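Putative phytoene/squalene synthase YisP (Bacillus subtilis subsp. subtilis, PDB 3WE9) hydrolyses farnesyl diphosphate to farnesol and diphosphate, an activity involved in biofilm formation. Local coordinates at residues D119-Y124 with R176-V181. Numbering follows the deposited sequence.
Sequences DELLMY and RIPRQV
Arg-176 lays its guanidinium over one face of the Tyr-124 ring, at the end of a side chain that first passes Leu-121. CB starts against the end of that leucine, 4.0 Å from Leu-121 CD1. From CG to NE the chain runs extended (chi2 -170°, chi3 -169°), which carries it toward the tyrosine; CD comes 4.1 Å from Tyr-124 CE2 before NE closes to 3.6 Å from the same atom. CE2 lies beneath the middle of the guanidinium, 3.3 Å from Arg-176 CZ; NH1 reaches over the ring near its rim, 3.2 Å from CE2, and NH2 lies over the hydroxyl, 3.2 Å from Tyr-124 OH, but at an angle too poor for a hydrogen bond. Guanidinium and ring planes lie 13° apart, nearly parallel, face over face. In this all-helical fold of the phytoene/squalene synthase family, the contact joins the first turns of helix 118-140 to the loop entering helix 179-185, with Pro-178 as its N-cap residue. Phe-164 of helix 145-165 touches both Leu-121 and Arg-176. The Pro-178 ring packs on the same leucine, its CG 4.0 Å from Leu-121 CB, and Ile-208 of helix 199-221 meets both residues. Beyond the proline, Arg-179 turns back, and its NH1 donates to Ile-177 O (2.8 Å) on a carbonyl lone pair.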
loop_
_atom_site.group_PDB
_atom_site.type_symbol
_atom_site.label_atom_id
_atom_site.label_comp_id
_atom_site.label_asym_id
_atom_site.label_seq_id
_atom_site.Cartn_x
_atom_site.Cartn_y
_atom_site.Cartn_z
ATOM N N ASP A 119 -4.731 -14.447 10.571
ATOM C CA ASP A 119 -3.572 -14.869 9.783
ATOM C C ASP A 119 -3.867 -14.871 8.292
ATOM O O ASP A 119 -2.997 -14.561 7.480
ATOM C CB ASP A 119 -3.104 -16.270 10.199
ATOM C CG ASP A 119 -2.178 -16.250 11.400
ATOM O OD1 ASP A 119 -1.803 -15.148 11.850
ATOM O OD2 ASP A 119 -1.816 -17.343 11.890
ATOM N N GLU A 120 -5.092 -15.228 7.927
ATOM C CA GLU A 120 -5.467 -15.254 6.523
ATOM C C GLU A 120 -5.431 -13.839 5.929
ATOM O O GLU A 120 -4.970 -13.641 4.802
ATOM C CB GLU A 120 -6.860 -15.870 6.364
ATOM C CG GLU A 120 -7.233 -16.181 4.926
ATOM C CD GLU A 120 -8.490 -17.026 4.811
ATOM O OE1 GLU A 120 -8.916 -17.299 3.667
ATOM O OE2 GLU A 120 -9.050 -17.422 5.858
ATOM N N LEU A 121 -5.920 -12.858 6.685
ATOM C CA LEU A 121 -5.903 -11.474 6.214
ATOM C C LEU A 121 -4.454 -10.986 6.117
ATOM O O LEU A 121 -4.077 -10.333 5.145
ATOM C CB LEU A 121 -6.678 -10.568 7.179
ATOM C CG LEU A 121 -6.666 -9.068 6.846
ATOM C CD1 LEU A 121 -7.339 -8.816 5.504
ATOM C CD2 LEU A 121 -7.380 -8.299 7.948
ATOM N N LEU A 122 -3.653 -11.310 7.131
ATOM C CA LEU A 122 -2.247 -10.905 7.172
ATOM C C LEU A 122 -1.449 -11.523 6.036
ATOM O O LEU A 122 -0.597 -10.867 5.433
ATOM C CB LEU A 122 -1.612 -11.308 8.509
ATOM C CG LEU A 122 -2.175 -10.639 9.765
ATOM C CD1 LEU A 122 -1.452 -11.158 11.006
ATOM C CD2 LEU A 122 -2.012 -9.131 9.636
ATOM N N MET A 123 -1.720 -12.790 5.752
ATOM C CA MET A 123 -1.030 -13.496 4.683
ATOM C C MET A 123 -1.372 -12.827 3.362
ATOM O O MET A 123 -0.528 -12.703 2.470
ATOM C CB MET A 123 -1.460 -14.969 4.668
ATOM C CG MET A 123 -0.915 -15.782 3.499
ATOM S SD MET A 123 0.879 -15.711 3.307
ATOM C CE MET A 123 1.419 -16.274 4.876
ATOM N N TYR A 124 -2.614 -12.380 3.240
ATOM C CA TYR A 124 -3.034 -11.713 2.022
ATOM C C TYR A 124 -2.359 -10.351 1.851
ATOM O O TYR A 124 -1.947 -9.989 0.749
ATOM C CB TYR A 124 -4.540 -11.522 2.001
ATOM C CG TYR A 124 -4.996 -10.928 0.703
ATOM C CD1 TYR A 124 -4.755 -11.592 -0.500
ATOM C CD2 TYR A 124 -5.627 -9.690 0.660
ATOM C CE1 TYR A 124 -5.132 -11.039 -1.714
ATOM C CE2 TYR A 124 -6.010 -9.127 -0.553
ATOM C CZ TYR A 124 -5.760 -9.809 -1.732
ATOM O OH TYR A 124 -6.150 -9.271 -2.935
ATOM N N ARG A 176 -13.003 -9.773 3.575
ATOM C CA ARG A 176 -11.668 -9.832 4.158
ATOM C C ARG A 176 -11.643 -9.676 5.676
ATOM O O ARG A 176 -10.606 -9.900 6.302
ATOM C CB ARG A 176 -10.749 -8.805 3.478
ATOM C CG ARG A 176 -10.590 -9.067 1.971
ATOM C CD ARG A 176 -9.497 -8.205 1.338
ATOM N NE ARG A 176 -9.512 -8.259 -0.128
ATOM C CZ ARG A 176 -9.245 -9.343 -0.857
ATOM N NH1 ARG A 176 -8.933 -10.490 -0.276
ATOM N NH2 ARG A 176 -9.298 -9.281 -2.181
ATOM N N ILE A 177 -12.775 -9.301 6.273
ATOM C CA ILE A 177 -12.849 -9.171 7.730
ATOM C C ILE A 177 -12.823 -10.592 8.317
ATOM O O ILE A 177 -13.689 -11.415 8.008
ATOM C CB ILE A 177 -14.150 -8.478 8.178
ATOM C CG1 ILE A 177 -14.237 -7.086 7.542
ATOM C CG2 ILE A 177 -14.192 -8.382 9.703
ATOM C CD1 ILE A 177 -15.600 -6.450 7.658
ATOM N N PRO A 178 -11.827 -10.892 9.167
ATOM C CA PRO A 178 -11.680 -12.211 9.790
ATOM C C PRO A 178 -12.853 -12.604 10.680
ATOM O O PRO A 178 -13.133 -11.953 11.686
ATOM C CB PRO A 178 -10.378 -12.077 10.573
ATOM C CG PRO A 178 -9.625 -11.033 9.823
ATOM C CD PRO A 178 -10.698 -10.023 9.535
ATOM N N ARG A 179 -13.533 -13.683 10.306
ATOM C CA ARG A 179 -14.679 -14.155 11.071
ATOM C C ARG A 179 -14.324 -14.530 12.508
ATOM O O ARG A 179 -15.160 -14.411 13.408
ATOM C CB ARG A 179 -15.346 -15.333 10.347
ATOM C CG ARG A 179 -16.490 -14.918 9.412
ATOM C CD ARG A 179 -16.112 -13.757 8.483
ATOM N NE ARG A 179 -17.237 -13.370 7.635
ATOM C CZ ARG A 179 -17.202 -12.402 6.724
ATOM N NH1 ARG A 179 -16.089 -11.693 6.524
ATOM N NH2 ARG A 179 -18.286 -12.146 6.002
ATOM N N GLN A 180 -13.095 -14.986 12.732
ATOM C CA GLN A 180 -12.679 -15.343 14.087
ATOM C C GLN A 180 -12.510 -14.085 14.934
ATOM O O GLN A 180 -12.729 -14.111 16.144
ATOM C CB GLN A 180 -11.369 -16.138 14.075
ATOM C CG GLN A 180 -11.524 -17.584 13.635
ATOM C CD GLN A 180 -12.569 -18.317 14.449
ATOM O OE1 GLN A 180 -12.446 -18.448 15.670
ATOM N NE2 GLN A 180 -13.613 -18.793 13.780
ATOM N N VAL A 181 -12.112 -12.988 14.302
ATOM C CA VAL A 181 -11.956 -11.734 15.030
ATOM C C VAL A 181 -13.363 -11.195 15.325
ATOM O O VAL A 181 -13.637 -10.725 16.426
ATOM C CB VAL A 181 -11.146 -10.693 14.209
ATOM C CG1 VAL A 181 -11.118 -9.355 14.943
ATOM C CG2 VAL A 181 -9.714 -11.192 14.004
#